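Local coordinates for protein rhodopsin (Todarodes pacificus, PDB 2Z73) that senses light through bound retinal and passes the signal to G proteins that activate phospholipase C in squid vision, at residues R24-V29 with V292-A297; L37-G42 with S95-K100; G119-M124 with I157-W162; A249-N254 with T344-D349. All coordinates share one frame; numbering follows the deposited sequence.

Contact 1: residues R24-V29 with V292-A297; sequences REFDQV and VTPYAA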
loop_
_atom_site.group_PDB
_atom_site.type_symbol
_atom_site.label_atom_id
_atom_site.label_comp_id
_atom_site.label_asym_id
_atom_site.label_seq_id
_atom_site.Cartn_x
_atom_site.Cartn_y
_atom_site.Cartn_z
ATOM N N ARG A 24 10.085 -2.045 29.410
ATOM C CA ARG A 24 10.426 -1.366 30.651
ATOM C C ARG A 24 11.846 -1.558 31.140
ATOM O O ARG A 24 12.334 -0.771 31.941
ATOM C CB ARG A 24 9.439 -1.810 31.728
ATOM C CG ARG A 24 8.023 -1.394 31.399
ATOM C CD ARG A 24 6.978 -2.365 31.879
ATOM N NE ARG A 24 6.922 -2.490 33.331
ATOM C CZ ARG A 24 5.840 -2.891 33.998
ATOM N NH1 ARG A 24 4.719 -3.199 33.348
ATOM N NH2 ARG A 24 5.886 -3.006 35.323
ATOM N N GLU A 25 12.523 -2.592 30.666
ATOM C CA GLU A 25 13.874 -2.836 31.130
ATOM C C GLU A 25 14.931 -1.993 30.423
ATOM O O GLU A 25 16.090 -1.967 30.831
ATOM C CB GLU A 25 14.213 -4.319 30.978
ATOM C CG GLU A 25 14.623 -4.708 29.588
ATOM C CD GLU A 25 14.692 -6.197 29.418
ATOM O OE1 GLU A 25 15.523 -6.659 28.609
ATOM O OE2 GLU A 25 13.911 -6.908 30.083
ATOM N N PHE A 26 14.540 -1.286 29.376
ATOM C CA PHE A 26 15.502 -0.489 28.637
ATOM C C PHE A 26 15.657 0.924 29.144
ATOM O O PHE A 26 14.787 1.446 29.835
ATOM C CB PHE A 26 15.126 -0.459 27.157
ATOM C CG PHE A 26 15.024 -1.821 26.544
ATOM C CD1 PHE A 26 16.167 -2.528 26.175
ATOM C CD2 PHE A 26 13.782 -2.421 26.362
ATOM C CE1 PHE A 26 16.072 -3.806 25.633
ATOM C CE2 PHE A 26 13.684 -3.701 25.821
ATOM C CZ PHE A 26 14.834 -4.394 25.456
ATOM N N ASP A 27 16.794 1.528 28.814
ATOM C CA ASP A 27 17.069 2.897 29.199
ATOM C C ASP A 27 16.317 3.741 28.199
ATOM O O ASP A 27 15.996 3.282 27.103
ATOM C CB ASP A 27 18.559 3.225 29.100
ATOM C CG ASP A 27 19.384 2.575 30.192
ATOM O OD1 ASP A 27 18.879 2.410 31.324
ATOM O OD2 ASP A 27 20.553 2.248 29.923
ATOM N N GLN A 28 16.039 4.983 28.564
ATOM C CA GLN A 28 15.314 5.856 27.668
ATOM C C GLN A 28 16.227 6.447 26.614
ATOM O O GLN A 28 17.241 7.066 26.938
ATOM C CB GLN A 28 14.644 6.969 28.455
ATOM C CG GLN A 28 13.880 7.921 27.586
ATOM C CD GLN A 28 13.090 8.903 28.401
ATOM O OE1 GLN A 28 13.591 9.449 29.381
ATOM N NE2 GLN A 28 11.848 9.141 28.000
ATOM N N VAL A 29 15.859 6.254 25.350
ATOM C CA VAL A 29 16.626 6.776 24.231
ATOM C C VAL A 29 16.770 8.282 24.398
ATOM O O VAL A 29 15.968 8.918 25.067
ATOM C CB VAL A 29 15.929 6.465 22.889
ATOM C CG1 VAL A 29 15.734 4.958 22.753
ATOM C CG2 VAL A 29 14.585 7.202 22.799
ATOM N N VAL A 292 14.735 -7.950 20.211
ATOM C CA VAL A 292 13.781 -6.871 20.033
ATOM C C VAL A 292 14.035 -5.696 20.960
ATOM O O VAL A 292 13.315 -5.494 21.927
ATOM C CB VAL A 292 12.342 -7.365 20.243
ATOM C CG1 VAL A 292 11.365 -6.299 19.806
ATOM C CG2 VAL A 292 12.112 -8.646 19.464
ATOM N N THR A 293 15.070 -4.923 20.655
ATOM C CA THR A 293 15.413 -3.742 21.436
ATOM C C THR A 293 14.607 -2.541 20.938
ATOM O O THR A 293 13.999 -2.585 19.856
ATOM C CB THR A 293 16.891 -3.381 21.276
ATOM O OG1 THR A 293 17.181 -3.214 19.881
ATOM C CG2 THR A 293 17.775 -4.464 21.858
ATOM N N PRO A 294 14.609 -1.442 21.713
ATOM C CA PRO A 294 13.886 -0.216 21.357
ATOM C C PRO A 294 14.075 0.184 19.891
ATOM O O PRO A 294 13.101 0.489 19.220
ATOM C CB PRO A 294 14.462 0.805 22.324
ATOM C CG PRO A 294 14.677 -0.010 23.545
ATOM C CD PRO A 294 15.303 -1.274 23.003
ATOM N N TYR A 295 15.320 0.177 19.407
ATOM C CA TYR A 295 15.617 0.524 18.014
ATOM C C TYR A 295 15.287 -0.647 17.090
ATOM O O TYR A 295 14.889 -0.450 15.943
ATOM C CB TYR A 295 17.093 0.879 17.824
ATOM C CG TYR A 295 17.562 2.110 18.563
ATOM C CD1 TYR A 295 18.748 2.085 19.303
ATOM C CD2 TYR A 295 16.827 3.295 18.539
ATOM C CE1 TYR A 295 19.188 3.198 20.002
ATOM C CE2 TYR A 295 17.265 4.430 19.242
ATOM C CZ TYR A 295 18.444 4.366 19.968
ATOM O OH TYR A 295 18.889 5.464 20.671
ATOM N N ALA A 296 15.469 -1.864 17.592
ATOM C CA ALA A 296 15.198 -3.057 16.799
ATOM C C ALA A 296 13.775 -3.019 16.272
ATOM O O ALA A 296 13.496 -3.446 15.145
ATOM C CB ALA A 296 15.407 -4.313 17.642
ATOM N N ALA A 297 12.871 -2.508 17.103
ATOM C CA ALA A 297 11.472 -2.410 16.726
ATOM C C ALA A 297 11.183 -1.040 16.114
ATOM O O ALA A 297 10.672 -0.949 14.995
ATOM C CB ALA A 297 10.587 -2.659 17.944
#

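Contact 2: residues L37-G42 with S95-K100; sequences LGIFIG and SCFLKK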
loop_
_atom_site.group_PDB
_atom_site.type_symbol
_atom_site.label_atom_id
_atom_site.label_comp_id
_atom_site.label_asym_id
_atom_site.label_seq_id
_atom_site.Cartn_x
_atom_site.Cartn_y
_atom_site.Cartn_z
ATOM N N LEU A 37 12.263 11.229 15.530
ATOM C CA LEU A 37 11.158 10.321 15.250
ATOM C C LEU A 37 9.874 11.097 14.942
ATOM O O LEU A 37 9.186 10.808 13.967
ATOM C CB LEU A 37 10.935 9.369 16.436
ATOM C CG LEU A 37 11.929 8.205 16.552
ATOM C CD1 LEU A 37 11.594 7.342 17.761
ATOM C CD2 LEU A 37 11.866 7.364 15.281
ATOM N N GLY A 38 9.574 12.091 15.774
ATOM C CA GLY A 38 8.387 12.900 15.575
ATOM C C GLY A 38 8.453 13.676 14.273
ATOM O O GLY A 38 7.488 13.720 13.516
ATOM N N ILE A 39 9.597 14.295 14.008
ATOM C CA ILE A 39 9.763 15.052 12.781
ATOM C C ILE A 39 9.603 14.107 11.609
ATOM O O ILE A 39 8.947 14.421 10.623
ATOM C CB ILE A 39 11.150 15.706 12.721
ATOM C CG1 ILE A 39 11.225 16.821 13.770
ATOM C CG2 ILE A 39 11.436 16.208 11.305
ATOM C CD1 ILE A 39 12.601 17.424 13.946
ATOM N N PHE A 40 10.203 12.935 11.731
ATOM C CA PHE A 40 10.143 11.950 10.665
ATOM C C PHE A 40 8.712 11.581 10.283
ATOM O O PHE A 40 8.280 11.809 9.142
ATOM C CB PHE A 40 10.889 10.677 11.066
ATOM C CG PHE A 40 10.900 9.639 9.996
ATOM C CD1 PHE A 40 11.820 9.713 8.964
ATOM C CD2 PHE A 40 9.951 8.625 9.987
ATOM C CE1 PHE A 40 11.794 8.790 7.932
ATOM C CE2 PHE A 40 9.913 7.696 8.963
ATOM C CZ PHE A 40 10.836 7.778 7.931
ATOM N N ILE A 41 7.983 11.005 11.240
ATOM C CA ILE A 41 6.612 10.579 10.989
ATOM C C ILE A 41 5.697 11.745 10.598
ATOM O O ILE A 41 4.733 11.556 9.859
ATOM C CB ILE A 41 6.039 9.825 12.210
ATOM C CG1 ILE A 41 4.887 8.928 11.762
ATOM C CG2 ILE A 41 5.580 10.800 13.267
ATOM C CD1 ILE A 41 5.275 7.929 10.645
ATOM N N GLY A 42 6.019 12.943 11.090
ATOM C CA GLY A 42 5.245 14.123 10.760
ATOM C C GLY A 42 5.376 14.426 9.279
ATOM O O GLY A 42 4.414 14.833 8.618
ATOM N N SER A 95 3.311 12.855 20.561
ATOM C CA SER A 95 3.766 11.935 21.588
ATOM C C SER A 95 5.278 11.952 21.689
ATOM O O SER A 95 5.835 11.964 22.789
ATOM C CB SER A 95 3.291 10.517 21.291
ATOM O OG SER A 95 1.957 10.355 21.719
ATOM N N CYS A 96 5.943 11.956 20.542
ATOM C CA CYS A 96 7.397 11.981 20.542
ATOM C C CYS A 96 7.935 13.234 21.216
ATOM O O CYS A 96 8.686 13.141 22.185
ATOM C CB CYS A 96 7.934 11.880 19.112
ATOM S SG CYS A 96 7.763 10.233 18.383
ATOM N N PHE A 97 7.543 14.408 20.728
ATOM C CA PHE A 97 8.024 15.663 21.310
ATOM C C PHE A 97 7.842 15.800 22.807
ATOM O O PHE A 97 8.423 16.691 23.409
ATOM C CB PHE A 97 7.381 16.864 20.622
ATOM C CG PHE A 97 7.689 16.955 19.161
ATOM C CD1 PHE A 97 8.929 16.555 18.672
ATOM C CD2 PHE A 97 6.741 17.443 18.276
ATOM C CE1 PHE A 97 9.220 16.638 17.313
ATOM C CE2 PHE A 97 7.020 17.530 16.918
ATOM C CZ PHE A 97 8.259 17.127 16.433
ATOM N N LEU A 98 7.036 14.929 23.406
ATOM C CA LEU A 98 6.800 14.966 24.853
ATOM C C LEU A 98 7.413 13.727 25.469
ATOM O O LEU A 98 7.376 13.530 26.691
ATOM C CB LEU A 98 5.300 14.980 25.161
ATOM C CG LEU A 98 4.509 16.206 24.718
ATOM C CD1 LEU A 98 3.027 15.936 24.923
ATOM C CD2 LEU A 98 4.973 17.434 25.512
ATOM N N LYS A 99 7.959 12.880 24.608
ATOM C CA LYS A 99 8.577 11.638 25.044
ATOM C C LYS A 99 7.568 10.780 25.793
ATOM O O LYS A 99 7.928 10.078 26.730
ATOM C CB LYS A 99 9.789 11.956 25.916
ATOM C CG LYS A 99 10.865 12.715 25.136
ATOM C CD LYS A 99 11.561 13.786 25.951
ATOM C CE LYS A 99 12.462 13.199 27.007
ATOM N NZ LYS A 99 13.191 14.278 27.725
ATOM N N LYS A 100 6.303 10.834 25.367
ATOM C CA LYS A 100 5.240 10.062 26.000
ATOM C C LYS A 100 3.920 10.102 25.229
ATOM O O LYS A 100 3.595 11.114 24.616
ATOM C CB LYS A 100 5.006 10.579 27.420
ATOM C CG LYS A 100 3.926 9.836 28.177
ATOM C CD LYS A 100 3.988 10.133 29.673
ATOM C CE LYS A 100 5.348 9.758 30.253
ATOM N NZ LYS A 100 5.721 8.354 29.930
#

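Contact 3: residues G119-M124 with I157-W162; sequences GFMSIM and IFVWLW. With RET (retinal), chain D.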
loop_
_atom_site.group_PDB
_atom_site.type_symbol
_atom_site.label_atom_id
_atom_site.label_comp_id
_atom_site.label_asym_id
_atom_site.label_seq_id
_atom_site.Cartn_x
_atom_site.Cartn_y
_atom_site.Cartn_z
ATOM N N GLY A 119 -3.198 -1.208 6.477
ATOM C CA GLY A 119 -1.983 -1.850 6.020
ATOM C C GLY A 119 -2.461 -3.100 5.303
ATOM O O GLY A 119 -1.949 -3.465 4.245
ATOM N N PHE A 120 -3.470 -3.752 5.878
ATOM C CA PHE A 120 -4.026 -4.954 5.264
ATOM C C PHE A 120 -4.773 -4.563 3.997
ATOM O O PHE A 120 -4.834 -5.326 3.040
ATOM C CB PHE A 120 -5.000 -5.667 6.221
ATOM C CG PHE A 120 -4.346 -6.298 7.422
ATOM C CD1 PHE A 120 -5.006 -6.315 8.645
ATOM C CD2 PHE A 120 -3.087 -6.886 7.327
ATOM C CE1 PHE A 120 -4.425 -6.908 9.778
ATOM C CE2 PHE A 120 -2.490 -7.484 8.445
ATOM C CZ PHE A 120 -3.167 -7.494 9.682
ATOM N N MET A 121 -5.336 -3.359 4.001
ATOM C CA MET A 121 -6.104 -2.861 2.864
ATOM C C MET A 121 -5.238 -2.481 1.679
ATOM O O MET A 121 -5.620 -2.720 0.539
ATOM C CB MET A 121 -6.959 -1.666 3.269
ATOM C CG MET A 121 -8.072 -1.362 2.277
ATOM S SD MET A 121 -9.398 -0.316 2.965
ATOM C CE MET A 121 -9.042 1.224 2.201
ATOM N N SER A 122 -4.073 -1.899 1.928
ATOM C CA SER A 122 -3.224 -1.529 0.815
ATOM C C SER A 122 -2.740 -2.721 -0.024
ATOM O O SER A 122 -2.705 -2.637 -1.254
ATOM C CB SER A 122 -2.054 -0.678 1.304
ATOM O OG SER A 122 -2.510 0.629 1.603
ATOM N N ILE A 123 -2.383 -3.832 0.616
ATOM C CA ILE A 123 -1.939 -5.011 -0.135
ATOM C C ILE A 123 -3.111 -5.730 -0.785
ATOM O O ILE A 123 -3.008 -6.186 -1.924
ATOM C CB ILE A 123 -1.219 -6.049 0.740
ATOM C CG1 ILE A 123 -1.371 -5.684 2.215
ATOM C CG2 ILE A 123 0.229 -6.180 0.299
ATOM C CD1 ILE A 123 -0.918 -6.766 3.160
ATOM N N MET A 124 -4.224 -5.844 -0.071
ATOM C CA MET A 124 -5.379 -6.529 -0.645
ATOM C C MET A 124 -5.921 -5.728 -1.832
ATOM O O MET A 124 -6.429 -6.302 -2.805
ATOM C CB MET A 124 -6.473 -6.731 0.401
ATOM C CG MET A 124 -7.551 -7.687 -0.051
ATOM S SD MET A 124 -6.872 -9.211 -0.764
ATOM C CE MET A 124 -6.602 -10.200 0.678
ATOM N N ILE A 157 -15.438 -3.889 -1.694
ATOM C CA ILE A 157 -16.256 -4.254 -0.542
ATOM C C ILE A 157 -15.602 -5.456 0.133
ATOM O O ILE A 157 -15.564 -5.545 1.367
ATOM C CB ILE A 157 -17.696 -4.650 -0.940
ATOM C CG1 ILE A 157 -18.468 -3.419 -1.416
ATOM C CG2 ILE A 157 -18.404 -5.285 0.249
ATOM C CD1 ILE A 157 -19.911 -3.711 -1.786
ATOM N N PHE A 158 -15.098 -6.389 -0.675
ATOM C CA PHE A 158 -14.422 -7.551 -0.115
ATOM C C PHE A 158 -13.187 -7.035 0.619
ATOM O O PHE A 158 -12.898 -7.439 1.749
ATOM C CB PHE A 158 -13.980 -8.525 -1.206
ATOM C CG PHE A 158 -12.907 -9.480 -0.757
ATOM C CD1 PHE A 158 -13.157 -10.407 0.252
ATOM C CD2 PHE A 158 -11.630 -9.424 -1.310
ATOM C CE1 PHE A 158 -12.146 -11.267 0.710
ATOM C CE2 PHE A 158 -10.614 -10.277 -0.858
ATOM C CZ PHE A 158 -10.876 -11.198 0.154
ATOM N N VAL A 159 -12.462 -6.141 -0.046
ATOM C CA VAL A 159 -11.263 -5.556 0.525
ATOM C C VAL A 159 -11.549 -4.954 1.896
ATOM O O VAL A 159 -10.852 -5.242 2.865
ATOM C CB VAL A 159 -10.702 -4.431 -0.359
ATOM C CG1 VAL A 159 -9.435 -3.877 0.274
ATOM C CG2 VAL A 159 -10.443 -4.942 -1.780
ATOM N N TRP A 160 -12.571 -4.107 1.976
ATOM C CA TRP A 160 -12.899 -3.479 3.243
ATOM C C TRP A 160 -13.266 -4.503 4.302
ATOM O O TRP A 160 -12.725 -4.476 5.401
ATOM C CB TRP A 160 -14.019 -2.445 3.066
ATOM C CG TRP A 160 -13.525 -1.097 2.585
ATOM C CD1 TRP A 160 -13.226 -0.740 1.302
ATOM C CD2 TRP A 160 -13.246 0.056 3.396
ATOM N NE1 TRP A 160 -12.781 0.564 1.259
ATOM C CE2 TRP A 160 -12.783 1.074 2.531
ATOM C CE3 TRP A 160 -13.343 0.328 4.770
ATOM C CZ2 TRP A 160 -12.421 2.343 2.994
ATOM C CZ3 TRP A 160 -12.982 1.591 5.230
ATOM C CH2 TRP A 160 -12.526 2.582 4.341
ATOM N N LEU A 161 -14.172 -5.415 3.983
ATOM C CA LEU A 161 -14.560 -6.434 4.951
ATOM C C LEU A 161 -13.336 -7.209 5.409
ATOM O O LEU A 161 -13.088 -7.361 6.610
ATOM C CB LEU A 161 -15.588 -7.390 4.348
ATOM C CG LEU A 161 -17.034 -6.993 4.623
ATOM C CD1 LEU A 161 -17.214 -6.825 6.128
ATOM C CD2 LEU A 161 -17.370 -5.693 3.912
ATOM N N TRP A 162 -12.569 -7.701 4.446
ATOM C CA TRP A 162 -11.360 -8.452 4.739
ATOM C C TRP A 162 -10.463 -7.669 5.704
ATOM O O TRP A 162 -10.163 -8.135 6.802
ATOM C CB TRP A 162 -10.622 -8.734 3.430
ATOM C CG TRP A 162 -9.415 -9.593 3.563
ATOM C CD1 TRP A 162 -8.126 -9.175 3.701
ATOM C CD2 TRP A 162 -9.378 -11.023 3.555
ATOM N NE1 TRP A 162 -7.282 -10.260 3.774
ATOM C CE2 TRP A 162 -8.027 -11.407 3.688
ATOM C CE3 TRP A 162 -10.357 -12.019 3.446
ATOM C CZ2 TRP A 162 -7.628 -12.748 3.717
ATOM C CZ3 TRP A 162 -9.959 -13.353 3.474
ATOM C CH2 TRP A 162 -8.604 -13.703 3.608
HETATM C C1 RET D . 2.158 -7.736 9.452
HETATM C C2 RET D . 3.045 -8.199 8.261
HETATM C C3 RET D . 3.314 -7.150 7.195
HETATM C C4 RET D . 2.028 -6.473 6.690
HETATM C C5 RET D . 1.110 -6.019 7.826
HETATM C C6 RET D . 1.152 -6.571 9.082
HETATM C C7 RET D . 0.244 -6.101 10.209
HETATM C C8 RET D . 0.365 -4.869 10.873
HETATM C C9 RET D . -0.449 -4.227 11.914
HETATM C C10 RET D . 0.007 -3.017 12.262
HETATM C C11 RET D . -0.514 -2.028 13.181
HETATM C C12 RET D . 0.014 -0.804 13.486
HETATM C C13 RET D . 1.299 -0.079 13.146
HETATM C C14 RET D . 1.484 1.213 13.554
HETATM C C15 RET D . 2.706 1.978 13.281
HETATM C C16 RET D . 1.400 -8.941 10.008
HETATM C C17 RET D . 3.157 -7.310 10.577
HETATM C C18 RET D . 0.206 -4.914 7.345
HETATM C C19 RET D . -1.688 -4.909 12.459
HETATM C C20 RET D . 2.353 -0.871 12.340
#

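Contact 4: residues A249-N254 with T344-D349; sequences AQAGAN and TEDDKD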
loop_
_atom_site.group_PDB
_atom_site.type_symbol
_atom_site.label_atom_id
_atom_site.label_comp_id
_atom_site.label_asym_id
_atom_site.label_seq_id
_atom_site.Cartn_x
_atom_site.Cartn_y
_atom_site.Cartn_z
ATOM N N ALA A 249 -3.730 -2.231 -31.545
ATOM C CA ALA A 249 -3.728 -3.319 -30.577
ATOM C C ALA A 249 -2.408 -3.412 -29.828
ATOM O O ALA A 249 -2.393 -3.616 -28.614
ATOM C CB ALA A 249 -4.023 -4.635 -31.274
ATOM N N GLN A 250 -1.299 -3.261 -30.542
ATOM C CA GLN A 250 0.012 -3.353 -29.914
ATOM C C GLN A 250 0.200 -2.256 -28.873
ATOM O O GLN A 250 0.668 -2.521 -27.763
ATOM C CB GLN A 250 1.122 -3.269 -30.962
ATOM C CG GLN A 250 2.470 -3.792 -30.480
ATOM C CD GLN A 250 2.496 -5.307 -30.321
ATOM O OE1 GLN A 250 1.670 -5.887 -29.607
ATOM N NE2 GLN A 250 3.447 -5.956 -30.986
ATOM N N ALA A 251 -0.164 -1.026 -29.222
ATOM C CA ALA A 251 -0.027 0.096 -28.295
ATOM C C ALA A 251 -0.795 -0.194 -27.008
ATOM O O ALA A 251 -0.305 0.044 -25.905
ATOM C CB ALA A 251 -0.554 1.372 -28.934
ATOM N N GLY A 252 -2.005 -0.714 -27.163
ATOM C CA GLY A 252 -2.820 -1.025 -26.011
ATOM C C GLY A 252 -2.102 -1.948 -25.054
ATOM O O GLY A 252 -2.093 -1.708 -23.848
ATOM N N ALA A 253 -1.501 -3.005 -25.587
ATOM C CA ALA A 253 -0.782 -3.966 -24.763
ATOM C C ALA A 253 0.388 -3.298 -24.042
ATOM O O ALA A 253 0.668 -3.608 -22.886
ATOM C CB ALA A 253 -0.287 -5.117 -25.625
ATOM N N ASN A 254 1.073 -2.385 -24.728
ATOM C CA ASN A 254 2.195 -1.669 -24.130
ATOM C C ASN A 254 1.679 -0.848 -22.957
ATOM O O ASN A 254 2.219 -0.899 -21.850
ATOM C CB ASN A 254 2.840 -0.719 -25.142
ATOM C CG ASN A 254 3.728 -1.432 -26.141
ATOM O OD1 ASN A 254 3.258 -2.192 -26.978
ATOM N ND2 ASN A 254 5.034 -1.184 -26.051
ATOM N N THR A 344 1.990 10.091 -23.678
ATOM C CA THR A 344 0.616 9.623 -23.834
ATOM C C THR A 344 0.281 9.019 -25.199
ATOM O O THR A 344 -0.844 8.578 -25.433
ATOM C CB THR A 344 -0.368 10.777 -23.550
ATOM O OG1 THR A 344 0.017 11.927 -24.309
ATOM C CG2 THR A 344 -0.356 11.129 -22.068
ATOM N N GLU A 345 1.263 8.991 -26.091
ATOM C CA GLU A 345 1.069 8.456 -27.430
ATOM C C GLU A 345 0.441 7.069 -27.454
ATOM O O GLU A 345 -0.602 6.872 -28.076
ATOM C CB GLU A 345 2.402 8.429 -28.174
ATOM C CG GLU A 345 3.047 9.794 -28.301
ATOM C CD GLU A 345 4.399 9.734 -28.971
ATOM O OE1 GLU A 345 5.271 8.984 -28.482
ATOM O OE2 GLU A 345 4.592 10.436 -29.983
ATOM N N ASP A 346 1.072 6.110 -26.779
ATOM C CA ASP A 346 0.558 4.744 -26.748
ATOM C C ASP A 346 -0.906 4.656 -26.329
ATOM O O ASP A 346 -1.608 3.722 -26.717
ATOM C CB ASP A 346 1.408 3.863 -25.827
ATOM C CG ASP A 346 2.689 3.373 -26.496
ATOM O OD1 ASP A 346 3.568 4.210 -26.797
ATOM O OD2 ASP A 346 2.814 2.150 -26.720
ATOM N N ASP A 347 -1.369 5.619 -25.537
ATOM C CA ASP A 347 -2.768 5.621 -25.113
ATOM C C ASP A 347 -3.644 6.169 -26.233
ATOM O O ASP A 347 -4.803 5.780 -26.379
ATOM C CB ASP A 347 -2.961 6.468 -23.852
ATOM C CG ASP A 347 -2.453 5.779 -22.602
ATOM O OD1 ASP A 347 -1.228 5.790 -22.362
ATOM O OD2 ASP A 347 -3.288 5.217 -21.864
ATOM N N LYS A 348 -3.077 7.073 -27.023
ATOM C CA LYS A 348 -3.788 7.683 -28.139
ATOM C C LYS A 348 -4.180 6.624 -29.167
ATOM O O LYS A 348 -5.359 6.455 -29.485
ATOM C CB LYS A 348 -2.899 8.738 -28.796
ATOM C CG LYS A 348 -2.410 9.811 -27.833
ATOM C CD LYS A 348 -1.436 10.771 -28.499
ATOM C CE LYS A 348 -0.960 11.841 -27.523
ATOM N NZ LYS A 348 0.087 12.722 -28.120
ATOM N N ASP A 349 -3.181 5.911 -29.677
ATOM C CA ASP A 349 -3.398 4.866 -30.673
ATOM C C ASP A 349 -4.275 3.743 -30.141
ATOM O O ASP A 349 -5.165 3.255 -30.838
ATOM C CB ASP A 349 -2.058 4.283 -31.129
ATOM C CG ASP A 349 -1.184 5.306 -31.829
ATOM O OD1 ASP A 349 -0.850 6.338 -31.211
ATOM O OD2 ASP A 349 -0.829 5.075 -33.005
#

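Contact 1: residues R24-V29 with V292-A297
At the extracellular start of transmembrane helix 7, Thr293 at the N-cap and Pro294 in the first turn meet Phe26 of the loop that leads into helix 31-61. The main feature is a CH-pi contact: Pro294 CD lies over the centre of the Phe26 ring, 3.5 Å from its centroid and 12° off the normal. Proline suits this place because the first turn of a helix asks no N-H of it, and the CD hydrogens, next to the backbone nitrogen, are good partners for an aromatic face. Glu25 CG covers the opposite face, and His22 meets the ring edge-to-face. An alanine at Phe26 would probably open a gap over Pro294 CD and beside Thr293 CG2, and leave His22 without its aromatic partner. Thr293 does double duty. Its OG1, set between the backbone N and the carbonyl carbon (chi1 56°), accepts the capping bond from Ala296 N at 3.2 Å, while its CG2 approaches Phe26 CE1 to 4.2 Å. Further along the loop, the compact branched Val29 slides past Tyr295 in the opposite direction, with Val29 CG1 3.9 Å from Tyr295 CE2 and 3.8 Å from Tyr295 OH.

Contact 2: residues L37-G42 with S95-K100
Cys96 is the first residue of 95-100 to touch the helix of 37-42, and it does so where that helix has no side chain. Its CA lies 5.1 Å from the CA of Gly38, and its CB rests against the glycine backbone, 3.7 Å from Gly38 CA. With SG anti to the carbonyl carbon (chi1 -73°), the sulfur comes to 3.7 Å from Gly38 N and 3.8 Å from Leu37 CB, a compact, weakly polar group against the glycine backbone. Phe97 follows and brings its ring to Ile39. The ring crosses the Ile39 side chain at about a right angle and takes Ile39 CG1 at its edge, in plane, 4.0 Å from Phe97 CZ. A methyl group on Gly38 would lie about 3 Å from both Phe97 CE1 and Cys96 CB, too close for either, consistent with a glycine at this position. The helix closes with a Schellman motif, in which Lys99 takes a positive phi of 59°, Lys99 N bonds back to Cys96 O, and Lys100 N bonds to Ser95 O, which also accepts from Leu98 N on the other face of its plane. Lys99 NZ then forms a salt bridge with Asp31, near the start of the partner helix. Close packing of a small residue on glycine is characteristic of membrane helices, and here it joins the extracellular ends of transmembrane helices 1 and 2 in the rhodopsin-family seven-helix bundle.

Contact 3: residues G119-M124 with I157-W162
The helices of 119-124 and 157-162 run roughly antiparallel, 149° apart, with axes 9.1 Å from each other at closest and Met124 and Val159 as the residues whose CA atoms come nearest. Two methionines fill the space between them, their flexible, polarisable chains fitting the irregular aromatic surface of 157-162. Met121 has CG anti to the backbone N (chi1 -163°), which brings CG to 3.5 Å from Val159 CG1. Beyond it, Met121 SD lies over the face of Trp160, 3.8 Å from the centroid of the five-membered ring and 15° off the normal, a Met-aromatic contact; Met121 CE lies nearest Trp160 CZ2, at 3.6 Å. The indole is also fixed through its polar atom, since Trp160 NE1 hydrogen-bonds Asn75. An alanine in place of Trp160 would probably leave the Met121 sulfur without its aromatic face and Asn75 OD1 without this donor. Met124 bends at chi2 and chi3, and its CE sits over the face of the five-membered ring of Trp162, displaced toward NE1, 3.5 Å from the centroid, in a CH-pi contact, while its SD meets Phe158 CE2 obliquely at 3.9 Å. Phe120 sets off toward 157-162 but its ring ends at the chromophore, with CE2 3.5 Å from retinal C7. Gly119 borders the same pocket, where a side chain would crowd retinal C18. Around this interface, helix 70-87 packs on Met121 and Val159 through Asn75, and helix 195-224 covers Phe120 with Met204 and both Ile123 and Met124 with Pro212.

Contact 4: residues A249-N254 with T344-D349
Van der Waals packing carries most of this contact, and Ala251 is at its centre. The CA atoms of Ala251 and Asp346 are 4.9 Å apart, a closeness that the single methyl group of alanine permits. Ala251 CB touches the backbone of the other helix at Asp346 O, 3.4 Å away, and one turn on it meets Asp349 CB at 3.9 Å. The short helices cross at 134°, their axes 7.8 Å apart at closest. The second kind of contact sets a carboxylate beside an aliphatic carbon. Asp346 has CG anti to the carbonyl carbon (chi1 -80°), and its OD2 lies 3.3 Å from Asn254 CB. Two ion pairs, both long and weak, reach outside the segments: Asp349 OD2 with Arg247 and Asp347 OD2 with Lys321. Acidic residues suit the opening turn of helix 345-351, where the helix dipole would probably stabilise their negative charge. With small groups at the centre and a carboxylate beside them, the chemistry implies a modest cytoplasmic surface contact between the inner end of helix 246-286 and the C-terminal region, resting on fit more than on directed polar bonds.

The four contacts are spread along the length of the seven-helix bundle. Contacts 1 and 2 lie together at the extracellular end, centres 16 Å apart, and touch where Gln28 NE2 meets Lys99 CB at 4.1 Å. Contact 3 sits mid-membrane beside the retinal, its centre 29 Å from that of contact 2, and contact 4 is on the cytoplasmic side, 53 Å from contact 1 between centres. Along the chain, contacts 2 and 3 follow in series within the loop that contact 1 closes, whereas contact 4 crosses contact 1, since 249-254 lies inside that loop and 344-349 beyond it. Contacts 1 and 4 join the N-terminal loop and the C-terminal region to the bundle, while contacts 2 and 3 pack its helices together.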